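Local coordinates for replicase polyprotein 1a (Avian infectious bronchitis virus, PDB 3LD1), which is cut into the viral replication proteins, this fragment being part of non-structural protein 2, whose own role is uncertain, at residues V4-K9 with D65-G70; Q14-L19 with Q38-N43; A31-V36 with L134-K139; Q49-T54 with L58-G63; R96-L101 with I140-M145. The protein carries 3 engineered substitutions. All coordinates share one frame; numbering follows the deposited sequence.

Contact 1. Residues V4-K9 with D65-G70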
# COMPACT_ATOMS: atom_id res chain seq x y z
N VAL A 4 -1.33 34.27 -21.60
CA VAL A 4 -1.64 33.59 -20.36
C VAL A 4 -3.11 33.14 -20.47
O VAL A 4 -4.01 33.98 -20.56
CB VAL A 4 -1.35 34.50 -19.13
CG1 VAL A 4 -1.35 33.69 -17.86
CG2 VAL A 4 0.00 35.21 -19.30
N ILE A 5 -3.35 31.82 -20.54
CA ILE A 5 -4.72 31.31 -20.65
C ILE A 5 -5.42 31.40 -19.28
O ILE A 5 -5.00 30.78 -18.31
CB ILE A 5 -4.76 29.88 -21.31
CG1 ILE A 5 -4.22 29.97 -22.75
CG2 ILE A 5 -6.20 29.27 -21.28
CD1 ILE A 5 -2.75 29.75 -22.83
N LEU A 6 -6.49 32.18 -19.22
CA LEU A 6 -7.24 32.29 -17.99
C LEU A 6 -8.27 31.15 -17.80
O LEU A 6 -9.25 31.08 -18.53
CB LEU A 6 -7.91 33.67 -17.86
CG LEU A 6 -6.98 34.90 -18.11
CD1 LEU A 6 -7.92 36.13 -18.13
CD2 LEU A 6 -5.75 35.04 -17.09
N VAL A 7 -8.07 30.26 -16.82
CA VAL A 7 -9.00 29.17 -16.72
C VAL A 7 -9.76 29.18 -15.44
O VAL A 7 -9.20 29.12 -14.34
CB VAL A 7 -8.46 27.76 -17.17
CG1 VAL A 7 -6.97 27.76 -17.47
CG2 VAL A 7 -8.86 26.74 -16.23
N SER A 8 -11.07 29.35 -15.63
CA SER A 8 -12.03 29.37 -14.60
C SER A 8 -11.85 28.25 -13.57
O SER A 8 -11.89 27.06 -13.88
CB SER A 8 -13.36 29.26 -15.26
OG SER A 8 -14.24 29.91 -14.45
N LYS A 9 -11.61 28.67 -12.34
CA LYS A 9 -11.37 27.79 -11.21
C LYS A 9 -12.46 26.75 -11.02
O LYS A 9 -12.16 25.63 -10.55
CB LYS A 9 -11.18 28.62 -9.90
CG LYS A 9 -9.80 29.29 -9.75
CD LYS A 9 -9.78 30.48 -8.77
CE LYS A 9 -8.59 30.38 -7.84
NZ LYS A 9 -8.27 31.73 -7.56
N ASP A 65 -11.66 33.54 -11.09
CA ASP A 65 -13.08 33.51 -10.78
C ASP A 65 -13.66 34.61 -11.65
O ASP A 65 -13.67 34.48 -12.87
CB ASP A 65 -13.35 33.74 -9.27
CG ASP A 65 -12.88 32.57 -8.37
OD1 ASP A 65 -12.95 31.36 -8.73
OD2 ASP A 65 -12.45 32.86 -7.23
N LYS A 66 -14.10 35.71 -11.03
CA LYS A 66 -14.70 36.82 -11.76
C LYS A 66 -13.57 37.41 -12.55
O LYS A 66 -12.49 37.67 -11.98
CB LYS A 66 -15.27 37.89 -10.80
CG LYS A 66 -16.60 37.47 -10.09
CD LYS A 66 -17.49 38.71 -9.72
CE LYS A 66 -18.45 39.12 -11.01
NZ LYS A 66 -18.98 40.57 -10.66
N ILE A 67 -13.78 37.57 -13.86
CA ILE A 67 -12.76 38.22 -14.69
C ILE A 67 -13.01 39.72 -14.64
O ILE A 67 -14.09 40.20 -15.04
CB ILE A 67 -12.71 37.72 -16.17
CG1 ILE A 67 -12.41 36.22 -16.21
CG2 ILE A 67 -11.57 38.39 -16.91
CD1 ILE A 67 -13.32 35.44 -17.14
N THR A 68 -12.03 40.43 -14.05
CA THR A 68 -11.79 41.87 -14.24
C THR A 68 -12.04 42.22 -15.74
O THR A 68 -11.44 41.57 -16.62
CB THR A 68 -10.30 42.21 -13.84
OG1 THR A 68 -9.47 41.09 -14.17
CG2 THR A 68 -10.16 42.53 -12.34
N PRO A 69 -12.89 43.24 -16.04
CA PRO A 69 -13.40 43.33 -17.45
C PRO A 69 -12.24 43.82 -18.39
O PRO A 69 -11.14 44.14 -17.86
CB PRO A 69 -14.55 44.35 -17.35
CG PRO A 69 -14.09 45.30 -16.16
CD PRO A 69 -13.33 44.39 -15.19
N GLY A 70 -12.41 43.86 -19.72
CA GLY A 70 -11.36 44.48 -20.59
C GLY A 70 -10.26 43.64 -21.28
O GLY A 70 -10.60 42.88 -22.19
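K9 and D65 meet where strand 4-8 of a mixed four-stranded sheet runs out into loop and the chain leaves strand 57-64. Residues 65-70 belong to a crossover connection: strands 57-64 and 74-76 flank strand 4-8, all three parallel, and the loop carries the chain from 57-64 past strand 4-8 to 74-76. K9 CB sits 3.5 Å from D65 OD1. The next carbon, CG, swings beside its own backbone N (chi1 -77°) and stays near the same oxygen, K9 CG lying 3.9 Å from D65 OD1. CD comes closest, with K9 CD 3.3 Å from D65 OD1. Here the lysine methylenes cross the carboxylate obliquely, nearer OD1 than OD2. The chain bends at chi3 and chi4, and K9 NZ ends 4.3 Å from D65 OD2, too long for a salt bridge. The opposite charges probably still attract, but weakly, at this surface contact. S8, just before the lysine, turns its OG to D10 OD2, and L6 makes backbone hydrogen bonds to K74 and L76, which tie its strand to strand 74-76. The other touch is apolar and slight. L6 and I67 both point across the gap, I67 also resting on V75, and they meet through methyls alone, L6 CD1 lying 4.5 Å from I67 CG2.

Contact 2. Residues Q14-L19 with Q38-N43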
# COMPACT_ATOMS: atom_id res chain seq x y z
N GLN A 14 -14.88 17.15 -16.03
CA GLN A 14 -14.54 16.53 -17.30
C GLN A 14 -13.68 17.43 -18.13
O GLN A 14 -13.00 16.98 -19.04
CB GLN A 14 -15.77 16.20 -18.12
CG GLN A 14 -16.60 17.43 -18.34
CD GLN A 14 -18.05 17.08 -18.42
OE1 GLN A 14 -18.95 17.79 -17.83
NE2 GLN A 14 -18.33 15.96 -19.14
N LEU A 15 -13.72 18.71 -17.82
CA LEU A 15 -13.21 19.73 -18.72
C LEU A 15 -11.83 19.88 -18.16
O LEU A 15 -10.81 19.85 -18.90
CB LEU A 15 -13.99 21.03 -18.60
CG LEU A 15 -13.34 22.18 -19.40
CD1 LEU A 15 -13.40 21.87 -20.92
CD2 LEU A 15 -13.99 23.55 -19.13
N CYS A 16 -11.81 19.93 -16.84
CA CYS A 16 -10.58 19.91 -16.17
C CYS A 16 -9.68 18.74 -16.63
O CYS A 16 -8.48 18.89 -16.88
CB CYS A 16 -10.77 19.85 -14.66
SG CYS A 16 -9.08 20.25 -14.11
N ASP A 17 -10.29 17.58 -16.75
CA ASP A 17 -9.60 16.41 -17.25
C ASP A 17 -9.10 16.59 -18.69
O ASP A 17 -7.93 16.23 -19.03
CB ASP A 17 -10.54 15.16 -17.24
CG ASP A 17 -10.66 14.50 -15.87
OD1 ASP A 17 -11.62 13.73 -15.70
OD2 ASP A 17 -9.77 14.69 -15.00
N ALA A 18 -9.97 17.14 -19.54
CA ALA A 18 -9.51 17.26 -20.93
C ALA A 18 -8.36 18.25 -20.99
O ALA A 18 -7.40 17.99 -21.69
CB ALA A 18 -10.58 17.68 -21.85
N LEU A 19 -8.48 19.38 -20.28
CA LEU A 19 -7.38 20.37 -20.22
C LEU A 19 -6.15 19.61 -19.74
O LEU A 19 -5.22 19.42 -20.48
CB LEU A 19 -7.70 21.49 -19.26
CG LEU A 19 -6.59 22.49 -18.91
CD1 LEU A 19 -5.99 23.15 -20.16
CD2 LEU A 19 -7.16 23.56 -17.93
N GLN A 38 -2.05 16.21 -8.87
CA GLN A 38 -2.34 16.98 -7.65
C GLN A 38 -1.68 18.37 -7.71
O GLN A 38 -2.33 19.37 -7.47
CB GLN A 38 -1.99 16.17 -6.37
CG GLN A 38 -1.52 17.05 -5.21
CD GLN A 38 -0.73 16.22 -4.12
OE1 GLN A 38 -1.29 15.42 -3.33
NE2 GLN A 38 0.61 16.42 -4.12
N LYS A 39 -0.40 18.44 -8.08
CA LYS A 39 0.29 19.78 -8.24
C LYS A 39 -0.46 20.69 -9.21
O LYS A 39 -0.59 21.93 -9.05
CB LYS A 39 1.71 19.55 -8.77
CG LYS A 39 2.58 20.79 -8.93
CD LYS A 39 4.08 20.35 -9.22
CE LYS A 39 4.96 21.60 -9.29
NZ LYS A 39 6.29 21.36 -8.59
N PHE A 40 -0.93 20.06 -10.26
CA PHE A 40 -1.53 20.89 -11.27
C PHE A 40 -2.89 21.41 -10.76
O PHE A 40 -3.19 22.61 -10.85
CB PHE A 40 -1.58 20.10 -12.57
CG PHE A 40 -2.50 20.69 -13.59
CD1 PHE A 40 -1.99 21.46 -14.64
CD2 PHE A 40 -3.89 20.46 -13.53
CE1 PHE A 40 -2.87 21.99 -15.64
CE2 PHE A 40 -4.76 20.97 -14.50
CZ PHE A 40 -4.25 21.74 -15.56
N ASP A 41 -3.70 20.54 -10.16
CA ASP A 41 -4.96 21.06 -9.63
C ASP A 41 -4.70 22.14 -8.60
O ASP A 41 -5.46 23.04 -8.54
CB ASP A 41 -5.78 19.97 -8.96
CG ASP A 41 -6.00 18.80 -9.86
OD1 ASP A 41 -5.92 18.92 -11.16
OD2 ASP A 41 -6.27 17.72 -9.23
N ARG A 42 -3.67 22.00 -7.76
CA ARG A 42 -3.38 23.05 -6.78
C ARG A 42 -3.01 24.35 -7.45
O ARG A 42 -3.49 25.42 -7.04
CB ARG A 42 -2.20 22.70 -5.88
CG ARG A 42 -2.41 21.63 -4.90
CD ARG A 42 -1.14 21.49 -4.03
NE ARG A 42 -1.32 20.48 -2.97
CZ ARG A 42 -0.43 19.54 -2.59
NH1 ARG A 42 0.70 19.36 -3.25
NH2 ARG A 42 -0.71 18.73 -1.57
N ASN A 43 -2.16 24.26 -8.48
CA ASN A 43 -1.69 25.44 -9.22
C ASN A 43 -2.86 26.24 -9.71
O ASN A 43 -2.89 27.46 -9.60
CB ASN A 43 -0.84 25.04 -10.44
CG ASN A 43 0.64 24.94 -10.12
OD1 ASN A 43 1.12 25.68 -9.28
ND2 ASN A 43 1.37 24.06 -10.84
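F40 pushes its ring from helix 30-46 toward helix 13-20, where C16 and L19, one turn apart, receive it. The apolar contacts come first. L19 approaches the far corner of the ring at its edge, near the ring plane, with L19 CG 4.2 Å from F40 CZ and its CD2 branch just as near that carbon. C16 meets the neighbouring edge position, C16 SG lying 4.4 Å from F40 CE2. With CG trans to the backbone N (chi1 164°), the phenyl group extends away from its own helix far enough to reach both. Aromatic contacts continue beyond the pair: F20 and F52 both meet the ring with inclined planes. The polar interactions stand to one side. D41 OD1 lies in the plane of the F40 ring at its edge, 3.5 Å from F40 CD2, and forms a salt bridge with R37. D17, on the other helix, is salt-bridged to the same arginine through OD2, so R37 links two acids whose oxygens, D17 OD2 and D41 OD1, are 6.9 Å apart. No hydrogen bond joins the two segments directly. Their adhesion is therefore hydrophobic, set by the shape of one buried ring, while the charges at its margin are probably balanced through R37.

Contact 3. Residues A31-V36 with L134-K139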
# COMPACT_ATOMS: atom_id res chain seq x y z
N ALA A 31 2.01 6.65 -8.33
CA ALA A 31 2.48 7.66 -7.41
C ALA A 31 2.85 8.95 -8.13
O ALA A 31 2.40 10.04 -7.73
CB ALA A 31 3.59 7.15 -6.54
N ASP A 32 3.63 8.84 -9.20
CA ASP A 32 4.07 10.03 -9.95
C ASP A 32 2.82 10.71 -10.56
O ASP A 32 2.53 11.90 -10.37
CB ASP A 32 5.11 9.61 -11.03
CG ASP A 32 5.90 10.83 -11.71
OD1 ASP A 32 6.17 11.92 -11.11
OD2 ASP A 32 6.30 10.66 -12.90
N ALA A 33 2.00 9.91 -11.22
CA ALA A 33 0.85 10.47 -11.87
C ALA A 33 0.07 11.22 -10.84
O ALA A 33 -0.34 12.39 -11.08
CB ALA A 33 0.02 9.37 -12.48
N PHE A 34 -0.15 10.60 -9.68
CA PHE A 34 -0.99 11.25 -8.71
C PHE A 34 -0.31 12.56 -8.28
O PHE A 34 -0.95 13.60 -8.13
CB PHE A 34 -1.16 10.30 -7.50
CG PHE A 34 -1.77 10.94 -6.28
CD1 PHE A 34 -3.14 10.95 -6.11
CD2 PHE A 34 -0.97 11.50 -5.30
CE1 PHE A 34 -3.79 11.53 -4.97
CE2 PHE A 34 -1.57 12.06 -4.12
CZ PHE A 34 -3.01 12.07 -3.96
N ALA A 35 1.01 12.49 -8.06
CA ALA A 35 1.73 13.70 -7.64
C ALA A 35 1.59 14.87 -8.67
O ALA A 35 1.24 16.04 -8.30
CB ALA A 35 3.22 13.38 -7.27
N VAL A 36 1.78 14.53 -9.94
CA VAL A 36 1.70 15.51 -11.03
C VAL A 36 0.27 16.13 -11.17
O VAL A 36 0.14 17.37 -11.31
CB VAL A 36 2.13 14.91 -12.39
CG1 VAL A 36 2.17 15.97 -13.41
CG2 VAL A 36 3.55 14.19 -12.31
N LEU A 134 -6.03 8.31 -16.62
CA LEU A 134 -7.45 7.95 -16.40
C LEU A 134 -7.66 7.66 -14.89
O LEU A 134 -8.67 8.09 -14.28
CB LEU A 134 -7.90 6.78 -17.29
CG LEU A 134 -7.84 7.14 -18.80
CD1 LEU A 134 -8.23 5.99 -19.69
CD2 LEU A 134 -8.69 8.38 -19.18
N GLN A 135 -6.66 6.99 -14.32
CA GLN A 135 -6.75 6.52 -12.97
C GLN A 135 -6.57 7.68 -12.02
O GLN A 135 -6.77 7.52 -10.82
CB GLN A 135 -5.79 5.36 -12.70
CG GLN A 135 -6.20 4.10 -13.44
CD GLN A 135 -5.03 3.13 -13.58
OE1 GLN A 135 -3.90 3.58 -13.53
NE2 GLN A 135 -5.29 1.78 -13.74
N VAL A 136 -6.26 8.85 -12.55
CA VAL A 136 -6.24 10.05 -11.69
C VAL A 136 -7.16 11.13 -12.21
O VAL A 136 -7.11 12.26 -11.74
CB VAL A 136 -4.76 10.62 -11.44
CG1 VAL A 136 -3.97 9.68 -10.58
CG2 VAL A 136 -4.02 10.79 -12.74
N ALA A 137 -8.02 10.77 -13.15
CA ALA A 137 -8.97 11.71 -13.67
C ALA A 137 -9.79 12.30 -12.54
O ALA A 137 -10.06 11.60 -11.62
CB ALA A 137 -9.86 11.02 -14.67
N ALA A 138 -10.13 13.60 -12.57
CA ALA A 138 -11.23 14.16 -11.74
C ALA A 138 -12.62 13.50 -11.94
O ALA A 138 -13.42 13.43 -10.99
CB ALA A 138 -11.34 15.71 -11.92
N LYS A 139 -12.99 13.12 -13.16
CA LYS A 139 -14.36 12.66 -13.28
C LYS A 139 -14.50 11.30 -12.64
O LYS A 139 -13.87 10.26 -13.02
CB LYS A 139 -14.96 12.67 -14.70
CG LYS A 139 -16.50 13.05 -14.68
CD LYS A 139 -17.28 12.54 -15.84
CE LYS A 139 -18.77 12.99 -15.84
NZ LYS A 139 -18.83 14.33 -15.10
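The ring of F34 is the flat group nearest V136, yet neither its faces nor its edge make the contact: the valine touches the base of the residue. This is a turn between helices packed on a helix. L134 to A137 form a type I beta turn between helices 128-134 and 140-162, closed by A137 N to L134 O at 3.0 Å, and V136 points from it onto helix 30-46. The closest approach is V136 CG1 to F34 CA, 3.9 Å. Nearby, V136 CG1 is 4.2 Å from F34 CB, and it also lies 4.0 Å from F34 N, so the methyl presses on backbone as much as on side chain. Polar partners probably help hold the turn and what follows it: Y30 OH bonds to Q135 O, and the carboxylate of D17 receives A138 N and K139 N, the latter residue being the N-cap of helix 140-162. In V136, chi1 of -70° leaves CG2 between backbone N and carbonyl carbon, and that second methyl, V136 CG2, rests 4.3 Å from A33 CB.

Contact 4. Residues Q49-T54 with L58-G63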
# COMPACT_ATOMS: atom_id res chain seq x y z
N GLN A 49 -0.40 32.81 -12.10
CA GLN A 49 0.14 32.28 -13.29
C GLN A 49 1.10 31.14 -12.99
O GLN A 49 1.76 31.13 -11.96
CB GLN A 49 0.85 33.37 -13.99
CG GLN A 49 1.37 32.92 -15.33
CD GLN A 49 2.36 33.91 -15.89
OE1 GLN A 49 2.00 35.04 -16.17
NE2 GLN A 49 3.63 33.49 -16.00
N PHE A 50 1.15 30.15 -13.87
CA PHE A 50 2.09 29.06 -13.73
C PHE A 50 2.16 28.35 -15.08
O PHE A 50 1.30 28.57 -15.97
CB PHE A 50 1.61 28.09 -12.66
CG PHE A 50 0.39 27.25 -13.06
CD1 PHE A 50 -0.93 27.76 -12.89
CD2 PHE A 50 0.55 25.96 -13.55
CE1 PHE A 50 -2.09 26.98 -13.25
CE2 PHE A 50 -0.58 25.14 -13.92
CZ PHE A 50 -1.90 25.64 -13.77
N LYS A 51 3.17 27.51 -15.25
CA LYS A 51 3.47 26.92 -16.52
C LYS A 51 2.77 25.59 -16.73
O LYS A 51 2.57 24.85 -15.79
CB LYS A 51 4.95 26.62 -16.57
CG LYS A 51 5.85 27.85 -16.80
CD LYS A 51 7.35 27.33 -16.87
CE LYS A 51 8.34 28.48 -16.67
NZ LYS A 51 9.33 28.30 -17.78
N PHE A 52 2.51 25.22 -17.98
CA PHE A 52 1.96 23.94 -18.28
C PHE A 52 2.64 23.35 -19.52
O PHE A 52 2.35 23.72 -20.64
CB PHE A 52 0.44 24.11 -18.40
CG PHE A 52 -0.33 22.84 -18.66
CD1 PHE A 52 0.07 21.60 -18.12
CD2 PHE A 52 -1.50 22.89 -19.48
CE1 PHE A 52 -0.70 20.39 -18.39
CE2 PHE A 52 -2.25 21.70 -19.78
CZ PHE A 52 -1.85 20.45 -19.22
N GLU A 53 3.62 22.49 -19.30
CA GLU A 53 4.19 21.72 -20.36
C GLU A 53 3.18 20.80 -21.11
O GLU A 53 2.85 19.71 -20.63
CB GLU A 53 5.40 20.93 -19.80
CG GLU A 53 6.70 21.51 -20.25
CD GLU A 53 6.72 21.72 -21.83
OE1 GLU A 53 6.46 20.75 -22.63
OE2 GLU A 53 6.95 22.89 -22.29
N THR A 54 2.71 21.20 -22.29
CA THR A 54 1.84 20.30 -23.04
C THR A 54 2.52 19.56 -24.19
O THR A 54 3.71 19.70 -24.40
CB THR A 54 0.61 21.05 -23.61
OG1 THR A 54 0.92 21.60 -24.90
CG2 THR A 54 0.16 22.18 -22.68
N LEU A 58 4.74 24.70 -24.54
CA LEU A 58 4.60 25.24 -23.22
C LEU A 58 3.46 26.25 -23.24
O LEU A 58 3.47 27.14 -24.09
CB LEU A 58 5.90 25.94 -22.82
CG LEU A 58 5.95 26.79 -21.53
CD1 LEU A 58 5.44 26.00 -20.31
CD2 LEU A 58 7.38 27.26 -21.28
N PHE A 59 2.46 26.15 -22.36
CA PHE A 59 1.55 27.31 -22.23
C PHE A 59 1.65 27.79 -20.83
O PHE A 59 2.18 27.10 -19.94
CB PHE A 59 0.07 27.03 -22.56
CG PHE A 59 -0.19 26.60 -24.00
CD1 PHE A 59 -0.84 27.44 -24.89
CD2 PHE A 59 0.16 25.30 -24.45
CE1 PHE A 59 -1.11 27.02 -26.21
CE2 PHE A 59 -0.09 24.87 -25.75
CZ PHE A 59 -0.73 25.72 -26.64
N LEU A 60 1.14 29.00 -20.64
CA LEU A 60 0.98 29.53 -19.31
C LEU A 60 -0.53 29.58 -19.00
O LEU A 60 -1.32 30.04 -19.86
CB LEU A 60 1.57 30.93 -19.24
CG LEU A 60 2.94 31.19 -19.90
CD1 LEU A 60 3.29 32.68 -19.65
CD2 LEU A 60 4.08 30.20 -19.48
N LEU A 61 -0.89 29.15 -17.77
CA LEU A 61 -2.28 29.21 -17.28
C LEU A 61 -2.41 30.04 -16.03
O LEU A 61 -1.46 30.26 -15.32
CB LEU A 61 -2.89 27.82 -17.04
CG LEU A 61 -2.66 26.69 -18.07
CD1 LEU A 61 -2.73 25.31 -17.47
CD2 LEU A 61 -3.59 26.79 -19.21
N LYS A 62 -3.62 30.47 -15.76
CA LYS A 62 -3.98 31.20 -14.58
C LYS A 62 -5.47 30.94 -14.18
O LYS A 62 -6.41 31.30 -14.94
CB LYS A 62 -3.82 32.67 -14.87
CG LYS A 62 -3.82 33.53 -13.63
CD LYS A 62 -4.15 34.95 -13.96
CE LYS A 62 -3.78 35.82 -12.84
NZ LYS A 62 -2.37 36.16 -13.11
N GLY A 63 -5.69 30.34 -13.01
CA GLY A 63 -7.04 30.10 -12.57
C GLY A 63 -7.68 31.40 -12.17
O GLY A 63 -7.04 32.24 -11.51
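F50 and L61 exchange both of their backbone hydrogen bonds across this antiparallel beta hairpin: F50 N to L61 O at 3.0 Å, and L61 N to F50 O at 2.9 Å. F52 and F59 repeat the pattern two residues on. There F52 N reaches F59 O at 2.7 Å, while F59 N reaches F52 O at 3.0 Å. L61 O also takes a CA-H contact from Q49, and F50 O one from L60. T54 OG1 meets the edge of the F59 ring in its plane, but it is hydrogen-bonded to the G57 carbonyl O and the C56 N at the hairpin's connection, and E53 OE1 bonds to S24. On the face with F50, F52 and F59, L61 CD1 packs 3.4 Å from F52 CD2 and 3.8 Å from F50 CZ. K51, L60, E53 and L58 occupy the other face. The phenylalanine face turns toward helix 30-46, where L61 touches F40 and F50 touches N43. F59 meets F89 of helix 82-89, and the far edge of strand 57-64 pairs with strand 4-8 through L60 and K62.

Contact 5. Residues R96-L101 with I140-M145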
# COMPACT_ATOMS: atom_id res chain seq x y z
N ARG A 96 -8.97 13.49 -27.17
CA ARG A 96 -10.06 13.00 -28.03
C ARG A 96 -10.54 11.62 -27.71
O ARG A 96 -11.75 11.41 -27.74
CB ARG A 96 -9.81 13.17 -29.52
CG ARG A 96 -9.55 14.66 -29.88
CD ARG A 96 -9.48 14.80 -31.38
NE ARG A 96 -10.04 16.08 -31.74
CZ ARG A 96 -9.97 16.59 -32.96
NH1 ARG A 96 -9.36 15.92 -33.92
NH2 ARG A 96 -10.51 17.76 -33.20
N LYS A 97 -9.64 10.70 -27.36
CA LYS A 97 -10.09 9.39 -26.94
C LYS A 97 -10.91 9.52 -25.64
O LYS A 97 -11.96 8.86 -25.45
CB LYS A 97 -8.91 8.48 -26.76
CG LYS A 97 -8.10 8.40 -28.03
CD LYS A 97 -7.07 7.21 -28.07
CE LYS A 97 -6.01 7.33 -26.95
NZ LYS A 97 -4.70 6.46 -26.97
N TYR A 98 -10.50 10.46 -24.79
CA TYR A 98 -11.19 10.65 -23.58
C TYR A 98 -12.57 11.15 -23.85
O TYR A 98 -13.52 10.77 -23.07
CB TYR A 98 -10.41 11.58 -22.64
CG TYR A 98 -11.17 12.12 -21.42
CD1 TYR A 98 -11.36 11.32 -20.25
CD2 TYR A 98 -11.66 13.46 -21.40
CE1 TYR A 98 -12.03 11.85 -19.08
CE2 TYR A 98 -12.34 13.99 -20.23
CZ TYR A 98 -12.50 13.18 -19.09
OH TYR A 98 -13.16 13.69 -17.96
N ARG A 99 -12.72 12.03 -24.85
CA ARG A 99 -14.07 12.52 -25.18
C ARG A 99 -14.86 11.29 -25.60
O ARG A 99 -15.99 11.11 -25.23
CB ARG A 99 -14.07 13.52 -26.34
CG ARG A 99 -15.28 14.47 -26.24
CD ARG A 99 -15.97 14.94 -27.53
NE ARG A 99 -15.21 14.84 -28.77
CZ ARG A 99 -14.90 15.87 -29.58
NH1 ARG A 99 -15.26 17.13 -29.27
NH2 ARG A 99 -14.22 15.62 -30.72
N GLU A 100 -14.22 10.40 -26.32
CA GLU A 100 -14.86 9.19 -26.76
C GLU A 100 -15.27 8.30 -25.54
O GLU A 100 -16.45 7.97 -25.39
CB GLU A 100 -14.00 8.44 -27.80
CG GLU A 100 -14.79 7.68 -28.83
CD GLU A 100 -15.56 8.67 -29.77
OE1 GLU A 100 -14.91 9.62 -30.30
OE2 GLU A 100 -16.79 8.54 -29.94
N LEU A 101 -14.32 7.92 -24.68
CA LEU A 101 -14.72 7.15 -23.49
C LEU A 101 -15.96 7.73 -22.79
O LEU A 101 -16.88 6.96 -22.52
CB LEU A 101 -13.60 7.01 -22.50
CG LEU A 101 -13.70 6.05 -21.31
CD1 LEU A 101 -13.75 4.58 -21.76
CD2 LEU A 101 -12.49 6.21 -20.41
N ILE A 140 -15.35 11.32 -11.65
CA ILE A 140 -15.38 10.20 -10.76
C ILE A 140 -15.62 8.91 -11.54
O ILE A 140 -14.91 7.88 -11.40
CB ILE A 140 -16.45 10.45 -9.76
CG1 ILE A 140 -15.98 11.52 -8.78
CG2 ILE A 140 -16.84 9.18 -9.08
CD1 ILE A 140 -17.10 12.18 -8.00
N GLN A 141 -16.62 8.96 -12.38
CA GLN A 141 -17.07 7.83 -13.12
C GLN A 141 -15.96 7.25 -13.97
O GLN A 141 -15.97 6.05 -14.25
CB GLN A 141 -18.27 8.32 -13.96
CG GLN A 141 -18.89 7.41 -15.03
CD GLN A 141 -19.70 8.25 -16.09
OE1 GLN A 141 -20.69 7.78 -16.63
NE2 GLN A 141 -19.29 9.50 -16.36
N VAL A 142 -14.96 8.04 -14.35
CA VAL A 142 -13.87 7.47 -15.11
C VAL A 142 -12.79 6.91 -14.21
O VAL A 142 -12.34 5.74 -14.38
CB VAL A 142 -13.22 8.51 -16.12
CG1 VAL A 142 -11.79 8.05 -16.63
CG2 VAL A 142 -14.17 8.81 -17.27
N SER A 143 -12.32 7.71 -13.28
CA SER A 143 -11.29 7.20 -12.38
C SER A 143 -11.77 5.90 -11.68
O SER A 143 -11.05 4.89 -11.65
CB SER A 143 -10.86 8.26 -11.38
OG SER A 143 -12.01 8.86 -10.78
N ALA A 144 -13.05 5.87 -11.23
CA ALA A 144 -13.49 4.65 -10.47
C ALA A 144 -13.46 3.42 -11.32
O ALA A 144 -13.06 2.35 -10.85
CB ALA A 144 -14.82 4.83 -9.88
N MET A 145 -13.83 3.57 -12.59
CA MET A 145 -13.82 2.44 -13.54
C MET A 145 -12.39 2.05 -13.78
O MET A 145 -12.05 0.90 -13.62
CB MET A 145 -14.52 2.86 -14.88
CG MET A 145 -14.50 1.80 -16.07
SD MET A 145 -12.87 1.79 -16.83
CE MET A 145 -12.76 3.40 -17.54
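The hydroxyl of Y98, whose ring rests on V142, has two weak hydrogen-bond partners on helix 13-20: OD1 of D17 and the carbonyl O of Q14. A second gripped atom lies a turn further on, where L101 O accepts bonds from T104 OG1 and W108 NE1 as its helix ends. Neither atom bonds across the contact itself, which is purely apolar. Segments 96-101 and 140-145, on helices 93-103 and 140-162, run at 94° to each other. Their axes come no closer than 12.1 Å, and the side chains of Y98, L101, V142 and M145 fill the distance between them. V142 works with both branches. V142 CG2 sits 4.1 Å from Y98 CE1, coming in obliquely to the ring, while V142 CG1 is 4.3 Å from L101 CD2. L101 CD2 has another neighbour: M145 and L101 reach toward each other tip to tip, with M145 CE 4.0 Å from L101 CD2. The methionine leaves its helix with CG trans to the backbone N and then folds at chi2 (-77°) and chi3 (-65°), which turns the terminal methyl to the leucine. R118, from helix 112-121, touches both L101 and M145. With only methyls and a ring carbon meeting between the segments, adhesion here depends on shape and burial; the weak bonds of Y98 OH to helix 13-20 probably help place its ring.

How the contacts relate
Contacts 2, 3 and 5 are buried and apolar between their segments; contact 1 lies at the surface, with a near-miss of opposite charges, and contact 4 is partly buried and held by backbone bonds. Contacts 1 and 4 share one sheet: strands 4-8 and 57-64 are neighbours, bonded through V7 N to K62 O. Helix 30-46 serves contacts 2 and 3, and contact 2 also packs on the hairpin of contact 4 through F40. D17 joins three of them, accepting the N-H groups of A138 and K139 in contact 3 and meeting Y98 of contact 5. Contacts 3 and 5 touch directly, residues 134-139 leading straight into 140-145, whereas contacts 1 and 5 stay about 14 Å apart at their nearest atoms.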